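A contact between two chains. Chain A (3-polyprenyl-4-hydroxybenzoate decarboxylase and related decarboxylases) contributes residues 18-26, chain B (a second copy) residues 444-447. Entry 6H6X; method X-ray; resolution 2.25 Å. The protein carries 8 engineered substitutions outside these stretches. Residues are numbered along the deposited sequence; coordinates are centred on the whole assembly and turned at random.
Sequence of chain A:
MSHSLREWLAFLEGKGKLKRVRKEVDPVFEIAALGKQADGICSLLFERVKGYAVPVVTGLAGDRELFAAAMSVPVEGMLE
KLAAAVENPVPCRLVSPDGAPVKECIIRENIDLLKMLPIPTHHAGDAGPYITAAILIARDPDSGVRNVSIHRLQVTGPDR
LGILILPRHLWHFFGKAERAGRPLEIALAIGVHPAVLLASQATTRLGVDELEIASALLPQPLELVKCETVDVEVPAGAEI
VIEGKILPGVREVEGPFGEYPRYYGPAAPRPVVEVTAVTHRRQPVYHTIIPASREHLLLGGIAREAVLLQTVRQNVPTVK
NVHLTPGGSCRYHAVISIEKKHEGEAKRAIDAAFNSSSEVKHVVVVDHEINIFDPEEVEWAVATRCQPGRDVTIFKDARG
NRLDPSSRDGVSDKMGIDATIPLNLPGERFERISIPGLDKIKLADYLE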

# COMPACT_ATOMS: atom_id res chain seq x y z
N LEU A 18 0.91 -3.54 25.41
CA LEU A 18 0.89 -4.89 25.90
C LEU A 18 -0.48 -5.16 26.43
O LEU A 18 -0.92 -4.45 27.33
CB LEU A 18 1.90 -5.08 27.03
CG LEU A 18 2.03 -6.51 27.60
CD1 LEU A 18 2.82 -7.35 26.61
CD2 LEU A 18 2.73 -6.47 28.97
N LYS A 19 -1.15 -6.18 25.92
CA LYS A 19 -2.42 -6.62 26.46
C LYS A 19 -2.23 -8.00 26.99
O LYS A 19 -1.51 -8.79 26.39
CB LYS A 19 -3.53 -6.53 25.42
CG LYS A 19 -3.74 -5.10 24.90
CD LYS A 19 -5.22 -4.71 24.70
CE LYS A 19 -5.78 -5.06 23.32
NZ LYS A 19 -5.41 -4.06 22.29
N ARG A 20 -2.88 -8.30 28.10
CA ARG A 20 -2.84 -9.62 28.67
C ARG A 20 -4.08 -10.39 28.23
O ARG A 20 -5.13 -9.82 27.99
CB ARG A 20 -2.77 -9.51 30.18
CG ARG A 20 -1.59 -8.66 30.61
CD ARG A 20 -1.69 -8.12 32.02
NE ARG A 20 -0.39 -7.59 32.45
CZ ARG A 20 0.54 -8.28 33.11
NH1 ARG A 20 0.37 -9.58 33.44
NH2 ARG A 20 1.66 -7.67 33.45
N VAL A 21 -3.93 -11.70 28.14
CA VAL A 21 -4.99 -12.59 27.78
C VAL A 21 -5.10 -13.61 28.90
O VAL A 21 -4.31 -14.58 29.00
CB VAL A 21 -4.68 -13.29 26.45
CG1 VAL A 21 -5.75 -14.33 26.14
CG2 VAL A 21 -4.50 -12.26 25.33
N ARG A 22 -6.12 -13.37 29.75
CA ARG A 22 -6.39 -14.16 30.96
C ARG A 22 -7.15 -15.43 30.67
O ARG A 22 -7.08 -16.36 31.46
CB ARG A 22 -7.17 -13.32 31.99
CG ARG A 22 -6.45 -12.03 32.40
CD ARG A 22 -7.27 -11.09 33.25
NE ARG A 22 -6.41 -10.05 33.84
CZ ARG A 22 -5.99 -8.92 33.23
NH1 ARG A 22 -5.19 -8.07 33.89
NH2 ARG A 22 -6.34 -8.63 31.97
N LYS A 23 -7.90 -15.48 29.56
CA LYS A 23 -8.62 -16.73 29.21
C LYS A 23 -7.64 -17.74 28.67
O LYS A 23 -6.69 -17.36 27.97
CB LYS A 23 -9.76 -16.52 28.20
CG LYS A 23 -11.14 -16.42 28.90
CD LYS A 23 -12.14 -15.50 28.20
CE LYS A 23 -13.12 -14.88 29.20
NZ LYS A 23 -13.97 -13.86 28.55
N GLU A 24 -7.89 -19.01 29.01
CA GLU A 24 -7.05 -20.11 28.62
C GLU A 24 -6.99 -20.22 27.09
O GLU A 24 -8.01 -20.07 26.43
CB GLU A 24 -7.51 -21.42 29.25
CG GLU A 24 -7.05 -22.64 28.48
CD GLU A 24 -7.44 -23.97 29.09
OE1 GLU A 24 -8.10 -24.76 28.35
OE2 GLU A 24 -7.04 -24.21 30.25
N VAL A 25 -5.79 -20.46 26.55
CA VAL A 25 -5.59 -20.64 25.09
C VAL A 25 -4.83 -21.93 24.84
O VAL A 25 -4.04 -22.35 25.64
CB VAL A 25 -4.81 -19.45 24.48
CG1 VAL A 25 -5.58 -18.17 24.66
CG2 VAL A 25 -3.44 -19.30 25.12
N ASP A 26 -5.08 -22.56 23.72
CA ASP A 26 -4.33 -23.75 23.33
C ASP A 26 -3.01 -23.31 22.62
O ASP A 26 -3.05 -22.52 21.69
CB ASP A 26 -5.20 -24.62 22.40
CG ASP A 26 -4.74 -26.08 22.29
OD1 ASP A 26 -3.54 -26.41 22.40
OD2 ASP A 26 -5.64 -26.91 22.05
N ALA B 444 -11.02 -10.13 20.83
CA ALA B 444 -11.91 -9.46 21.80
C ALA B 444 -12.51 -10.38 22.87
O ALA B 444 -12.52 -10.02 24.03
CB ALA B 444 -13.01 -8.68 21.09
N ASP B 445 -12.93 -11.59 22.48
CA ASP B 445 -13.50 -12.60 23.44
C ASP B 445 -12.52 -13.23 24.43
O ASP B 445 -12.96 -13.96 25.31
CB ASP B 445 -14.20 -13.76 22.72
CG ASP B 445 -15.25 -13.30 21.71
OD1 ASP B 445 -15.81 -12.18 21.89
OD2 ASP B 445 -15.52 -14.06 20.74
N TYR B 446 -11.21 -12.99 24.26
CA TYR B 446 -10.18 -13.58 25.15
C TYR B 446 -9.53 -12.64 26.14
O TYR B 446 -8.99 -13.11 27.16
CB TYR B 446 -9.09 -14.27 24.33
CG TYR B 446 -9.53 -15.57 23.75
CD1 TYR B 446 -10.33 -15.59 22.64
CD2 TYR B 446 -9.20 -16.78 24.36
CE1 TYR B 446 -10.75 -16.78 22.09
CE2 TYR B 446 -9.65 -17.99 23.82
CZ TYR B 446 -10.41 -17.97 22.66
OH TYR B 446 -10.87 -19.14 22.10
N LEU B 447 -9.61 -11.34 25.88
CA LEU B 447 -8.85 -10.32 26.64
C LEU B 447 -9.14 -10.13 28.15
O LEU B 447 -8.43 -10.65 29.03
CB LEU B 447 -9.05 -8.96 25.96
CG LEU B 447 -8.51 -8.76 24.53
CD1 LEU B 447 -8.63 -7.33 24.03
CD2 LEU B 447 -7.06 -9.24 24.39

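This contact is mostly one of packing. The two stretches bury 399 Å² between them, counting both sides, and a single weak hydrogen bond crosses. On chain B, Tyr B446 and Leu B447 supply most of the covered area. They lie along residues Lys A19 to Val A25 of chain A.

Leu A18 is buried but out of reach of chain B. Lys A19 is the first residue to touch. Its CA-to-CB bond points toward chain B, and the aliphatic part of the side chain does the work: CE lies 3.7 Å from CD1 of Leu B447. A long lysine chain can cover a leucine in this way.

The CA-to-CB bond of Arg A20 points away, and its guanidinium nitrogens are hydrogen-bonded elsewhere in the structure. It meets chain B through its backbone, with its O 3.6 Å from O of Leu B447. Two carbonyl oxygens cannot bond to each other, so this is proximity alone.

Val A21 is buried, and its CA lies 4.6 Å from CA of Leu B447, the closest CA pair across the contact. Its two methyls find different neighbours. CG1 is 3.8 Å from CB of Tyr B446 and 3.6 Å from O of the same residue. CG2 is 4.1 Å from CD2 of Leu B447. A compact branched side chain suits this place, since it can pack against both residues without reaching far. The CA-to-CB bond of Leu B447 points away, but the end of its side chain comes nearer, which lets CD1 and CD2 meet Lys A19 and Val A21.

Arg A22 is exposed. Its backbone N is 3.6 Å from O of Leu B447, and that oxygen also lies at the edge of the guanidinium, near its plane. Neither approach amounts to a hydrogen bond.

The CA-to-CB bond of Lys A23 points toward chain B, and the residue makes the polar link. Its NZ donates a weak hydrogen bond of 3.4 Å to O of Asp B445. The acceptor is the backbone carbonyl; the aspartate side chain leads away. Nearer the backbone, CB of Lys A23 packs 3.9 Å from CD2 of Tyr B446.

Glu A24 is exposed, and its CA-to-CB bond points away from chain B. Its O approaches the edge of the Tyr B446 ring, 3.7 Å from CE2. Val A25, buried, adds an apolar contact, CG1 to CD2 of Tyr B446 at 3.9 Å. The broad tyrosine ring can thus touch three successive residues. Asp A26 lies beyond the contact.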